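Local coordinates for protein synthesis inhibitor I (Hordeum vulgare, PDB 4FBC), which belongs to the plant ribosome-inactivating proteins and holds adenosine monophosphate in a pocket of that fold, at residues Y112-G124 with Q160-L172. The protein carries 3 engineered substitutions. Residues are numbered along the deposited sequence; the frame is centred on the assembly and turned at random.
With AMP (adenosine monophosphate), chain E.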
# COMPACT_ATOMS: atom_id res chain seq x y z
N TYR A 112 -2.27 20.44 -5.14
CA TYR A 112 -3.33 19.64 -4.54
C TYR A 112 -4.34 19.20 -5.60
O TYR A 112 -4.83 20.02 -6.39
CB TYR A 112 -4.03 20.40 -3.41
CG TYR A 112 -5.11 19.61 -2.71
CD1 TYR A 112 -4.84 18.37 -2.13
CD2 TYR A 112 -6.41 20.11 -2.61
CE1 TYR A 112 -5.82 17.65 -1.49
CE2 TYR A 112 -7.41 19.39 -1.97
CZ TYR A 112 -7.10 18.16 -1.41
OH TYR A 112 -8.08 17.44 -0.76
N VAL A 113 -4.64 17.90 -5.63
CA VAL A 113 -5.49 17.34 -6.69
C VAL A 113 -6.98 17.66 -6.54
O VAL A 113 -7.76 17.54 -7.50
CB VAL A 113 -5.27 15.81 -6.83
CG1 VAL A 113 -5.91 15.07 -5.67
CG2 VAL A 113 -5.82 15.30 -8.16
N GLY A 114 -7.39 18.08 -5.34
CA GLY A 114 -8.78 18.45 -5.10
C GLY A 114 -9.54 17.55 -4.14
O GLY A 114 -10.68 17.86 -3.77
N PHE A 115 -8.91 16.45 -3.73
CA PHE A 115 -9.53 15.49 -2.81
C PHE A 115 -8.44 14.72 -2.06
O PHE A 115 -7.28 14.73 -2.48
CB PHE A 115 -10.45 14.52 -3.58
CG PHE A 115 -9.78 13.86 -4.75
CD1 PHE A 115 -9.00 12.72 -4.56
CD2 PHE A 115 -9.93 14.37 -6.03
CE1 PHE A 115 -8.38 12.11 -5.64
CE2 PHE A 115 -9.31 13.77 -7.11
CZ PHE A 115 -8.53 12.64 -6.91
N GLY A 116 -8.83 14.06 -0.97
CA GLY A 116 -7.88 13.35 -0.12
C GLY A 116 -7.70 11.88 -0.48
O GLY A 116 -8.33 11.38 -1.41
N GLY A 117 -6.86 11.19 0.28
CA GLY A 117 -6.49 9.82 -0.06
C GLY A 117 -7.11 8.71 0.78
O GLY A 117 -6.72 7.55 0.65
N THR A 118 -8.06 9.05 1.64
CA THR A 118 -8.75 8.01 2.41
C THR A 118 -9.92 7.49 1.58
O THR A 118 -10.40 8.19 0.69
CB THR A 118 -9.28 8.52 3.77
OG1 THR A 118 -10.41 9.36 3.57
CG2 THR A 118 -8.19 9.28 4.52
N TYR A 119 -10.38 6.28 1.86
CA TYR A 119 -11.51 5.75 1.10
C TYR A 119 -12.80 6.54 1.35
O TYR A 119 -13.66 6.61 0.47
CB TYR A 119 -11.68 4.25 1.33
CG TYR A 119 -10.50 3.46 0.82
CD1 TYR A 119 -10.11 3.56 -0.52
CD2 TYR A 119 -9.77 2.63 1.66
CE1 TYR A 119 -9.03 2.86 -1.00
CE2 TYR A 119 -8.68 1.92 1.18
CZ TYR A 119 -8.32 2.04 -0.15
OH TYR A 119 -7.24 1.34 -0.63
N ARG A 120 -12.93 7.15 2.52
CA ARG A 120 -14.06 8.06 2.73
C ARG A 120 -13.98 9.25 1.78
O ARG A 120 -14.99 9.63 1.17
CB ARG A 120 -14.15 8.56 4.17
CG ARG A 120 -15.36 9.48 4.34
CD ARG A 120 -15.37 10.24 5.65
NE ARG A 120 -16.60 11.03 5.78
CZ ARG A 120 -16.74 12.29 5.38
NH1 ARG A 120 -15.72 12.94 4.83
NH2 ARG A 120 -17.91 12.91 5.54
N ASP A 121 -12.79 9.83 1.64
CA ASP A 121 -12.57 10.92 0.69
C ASP A 121 -12.88 10.48 -0.74
O ASP A 121 -13.54 11.20 -1.49
CB ASP A 121 -11.12 11.41 0.74
CG ASP A 121 -10.73 11.98 2.09
OD1 ASP A 121 -11.62 12.46 2.83
OD2 ASP A 121 -9.51 11.97 2.40
N LEU A 122 -12.40 9.29 -1.11
CA LEU A 122 -12.45 8.82 -2.49
C LEU A 122 -13.79 8.24 -2.93
O LEU A 122 -14.22 8.42 -4.07
CB LEU A 122 -11.35 7.78 -2.71
CG LEU A 122 -9.93 8.31 -2.52
CD1 LEU A 122 -8.96 7.16 -2.43
CD2 LEU A 122 -9.55 9.21 -3.68
N LEU A 123 -14.47 7.54 -2.02
CA LEU A 123 -15.70 6.83 -2.35
C LEU A 123 -16.92 7.37 -1.60
O LEU A 123 -18.06 7.11 -2.01
CB LEU A 123 -15.54 5.34 -2.02
CG LEU A 123 -14.32 4.67 -2.66
CD1 LEU A 123 -14.15 3.26 -2.15
CD2 LEU A 123 -14.44 4.70 -4.17
N GLY A 124 -16.68 8.10 -0.52
CA GLY A 124 -17.76 8.56 0.35
C GLY A 124 -17.86 7.74 1.63
O GLY A 124 -18.32 8.24 2.66
N GLN A 160 -12.78 15.10 -11.93
CA GLN A 160 -12.45 14.79 -10.54
C GLN A 160 -12.96 13.40 -10.18
O GLN A 160 -12.28 12.64 -9.49
CB GLN A 160 -13.05 15.82 -9.58
CG GLN A 160 -12.38 17.18 -9.64
CD GLN A 160 -10.98 17.17 -9.05
OE1 GLN A 160 -9.99 17.29 -9.77
NE2 GLN A 160 -10.90 17.04 -7.73
N GLN A 161 -14.17 13.08 -10.63
CA GLN A 161 -14.72 11.75 -10.38
C GLN A 161 -13.85 10.67 -11.03
O GLN A 161 -13.54 9.66 -10.40
CB GLN A 161 -16.17 11.65 -10.85
CG GLN A 161 -16.88 10.40 -10.36
CD GLN A 161 -16.54 10.07 -8.91
OE1 GLN A 161 -16.61 10.92 -8.02
NE2 GLN A 161 -16.16 8.81 -8.67
N GLN A 162 -13.44 10.91 -12.27
CA GLN A 162 -12.48 10.02 -12.94
C GLN A 162 -11.19 9.88 -12.13
O GLN A 162 -10.68 8.78 -11.95
CB GLN A 162 -12.15 10.52 -14.35
CG GLN A 162 -10.93 9.81 -14.95
CD GLN A 162 -10.57 10.28 -16.35
OE1 GLN A 162 -10.89 9.61 -17.34
NE2 GLN A 162 -9.88 11.41 -16.45
N ALA A 163 -10.67 11.01 -11.65
CA ALA A 163 -9.42 10.99 -10.90
C ALA A 163 -9.56 10.24 -9.57
O ALA A 163 -8.65 9.52 -9.17
CB ALA A 163 -8.91 12.41 -10.66
N ARG A 164 -10.69 10.43 -8.88
CA ARG A 164 -10.95 9.69 -7.64
C ARG A 164 -10.92 8.17 -7.86
O ARG A 164 -10.27 7.43 -7.12
CB ARG A 164 -12.31 10.06 -7.03
CG ARG A 164 -12.33 11.36 -6.21
CD ARG A 164 -13.73 11.58 -5.64
NE ARG A 164 -13.77 12.59 -4.59
CZ ARG A 164 -14.06 13.87 -4.79
NH1 ARG A 164 -14.35 14.29 -6.02
NH2 ARG A 164 -14.08 14.73 -3.77
N GLU A 165 -11.63 7.72 -8.89
CA GLU A 165 -11.72 6.30 -9.18
C GLU A 165 -10.35 5.75 -9.57
O GLU A 165 -10.00 4.63 -9.20
CB GLU A 165 -12.76 6.06 -10.29
CG GLU A 165 -14.15 6.55 -9.90
CD GLU A 165 -15.16 6.47 -11.04
OE1 GLU A 165 -14.75 6.23 -12.20
OE2 GLU A 165 -16.37 6.67 -10.77
N ALA A 166 -9.58 6.55 -10.30
CA ALA A 166 -8.23 6.16 -10.69
C ALA A 166 -7.31 5.97 -9.47
O ALA A 166 -6.61 4.97 -9.36
CB ALA A 166 -7.63 7.16 -11.64
N VAL A 167 -7.30 6.95 -8.57
CA VAL A 167 -6.55 6.80 -7.32
C VAL A 167 -6.98 5.57 -6.51
O VAL A 167 -6.14 4.83 -5.99
CB VAL A 167 -6.65 8.07 -6.45
CG1 VAL A 167 -6.07 7.82 -5.05
CG2 VAL A 167 -5.92 9.20 -7.13
N THR A 168 -8.30 5.34 -6.42
CA THR A 168 -8.83 4.22 -5.66
C THR A 168 -8.33 2.90 -6.25
O THR A 168 -7.91 1.98 -5.53
CB THR A 168 -10.38 4.21 -5.67
OG1 THR A 168 -10.86 5.46 -5.16
CG2 THR A 168 -10.92 3.09 -4.82
N THR A 169 -8.35 2.84 -7.58
CA THR A 169 -7.90 1.66 -8.32
C THR A 169 -6.44 1.36 -8.00
O THR A 169 -6.08 0.22 -7.70
CB THR A 169 -8.05 1.87 -9.84
OG1 THR A 169 -9.44 2.09 -10.16
CG2 THR A 169 -7.55 0.64 -10.60
N LEU A 170 -5.60 2.39 -8.03
CA LEU A 170 -4.18 2.19 -7.75
C LEU A 170 -3.91 1.85 -6.29
O LEU A 170 -3.02 1.06 -5.99
CB LEU A 170 -3.36 3.41 -8.18
CG LEU A 170 -3.45 3.77 -9.66
CD1 LEU A 170 -2.44 4.85 -10.00
CD2 LEU A 170 -3.23 2.53 -10.54
N LEU A 171 -4.65 2.47 -5.37
CA LEU A 171 -4.48 2.18 -3.95
C LEU A 171 -4.69 0.69 -3.71
O LEU A 171 -3.92 0.05 -2.98
CB LEU A 171 -5.48 2.99 -3.12
CG LEU A 171 -4.97 4.38 -2.77
CD1 LEU A 171 -6.06 5.16 -2.07
CD2 LEU A 171 -3.75 4.27 -1.88
N LEU A 172 -5.72 0.14 -4.34
CA LEU A 172 -6.04 -1.26 -4.18
C LEU A 172 -5.02 -2.16 -4.86
O LEU A 172 -4.57 -3.15 -4.27
CB LEU A 172 -7.46 -1.55 -4.67
CG LEU A 172 -8.55 -1.08 -3.71
CD1 LEU A 172 -9.86 -0.92 -4.46
CD2 LEU A 172 -8.71 -2.09 -2.57
P AMP E . -6.04 6.87 9.32
O1P AMP E . -6.98 7.79 8.57
O2P AMP E . -6.46 6.40 10.70
O3P AMP E . -4.66 7.49 9.40
O5' AMP E . -5.69 5.60 8.41
C5' AMP E . -6.37 4.36 8.58
C4' AMP E . -5.96 3.38 7.51
O4' AMP E . -6.45 3.83 6.22
C3' AMP E . -4.46 3.20 7.31
O3' AMP E . -3.88 2.30 8.24
C2' AMP E . -4.37 2.73 5.86
O2' AMP E . -4.66 1.34 5.77
C1' AMP E . -5.51 3.52 5.21
N9 AMP E . -5.05 4.78 4.58
C8 AMP E . -5.37 6.03 4.99
N7 AMP E . -4.80 6.98 4.19
C5 AMP E . -4.11 6.32 3.23
C6 AMP E . -3.28 6.71 2.05
N6 AMP E . -3.08 8.02 1.74
N1 AMP E . -2.75 5.71 1.30
C2 AMP E . -2.94 4.41 1.60
N3 AMP E . -3.69 3.99 2.65
C4 AMP E . -4.29 4.88 3.48
O HOH W 1 -13.62 13.70 -1.27
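The aliphatic part of Arg164 lies on the ring of Phe115. Arg164 CG sits over one face, 3.7 Å from the ring centroid and 5° off the normal, a CH-pi contact; Val113 CG1 closes the opposite face. The benzyl group reaches this slot because CG sits between the backbone N and the carbonyl carbon (chi1 52°). Phe115 CZ comes 3.8 Å from Ala163 CB, a methyl small enough to let the ring down onto the helix, while Gln160 NE2 meets the ring at its edge, in plane and 3.3 Å from Phe115 CD2. Further along, Leu122 is a knob in a hole made by Arg164, Val167, Thr168 and Leu171, its CD1 3.5 Å from Leu171 CD1. Thr168 can line this hole because its OG1 donates back to Arg164 O.

This is the ribosome-inactivating protein fold at its ligand pocket: the loop leaving edge strand 111-112 and short helix 119-123 pack on long helix 157-179, with helix 119-123 and segment 160-172 running roughly antiparallel, 139° between their N-to-C directions. Gly117 and Leu171 belong to the adenosine monophosphate pocket. Leu171 divides its branches, CD1 facing Leu122 and Gly117 O while CD2 lies 3.6 Å from C2 of the ligand. Tyr119 OH passes over Leu171 CB and hydrogen-bonds Glu176.

Two hydrogen bonds join the segments. Gln160 offers NE2 to Val113 O at 3.2 Å, the acceptor lying close to the plane of the Gln160 amide, while Arg149 holds its OE1. Arg164, extended from CG to NE, gives a weak but fairly straight bond to Asp121 O, which lies at the guanidinium edge; a water bridges the same carbonyl to Arg164 NH2. Within 112-124, Thr118 and Asp121 form a capping box that shapes the start of helix 119-123, with Asp121 N bonded to Thr118 OG1 at 3.1 Å.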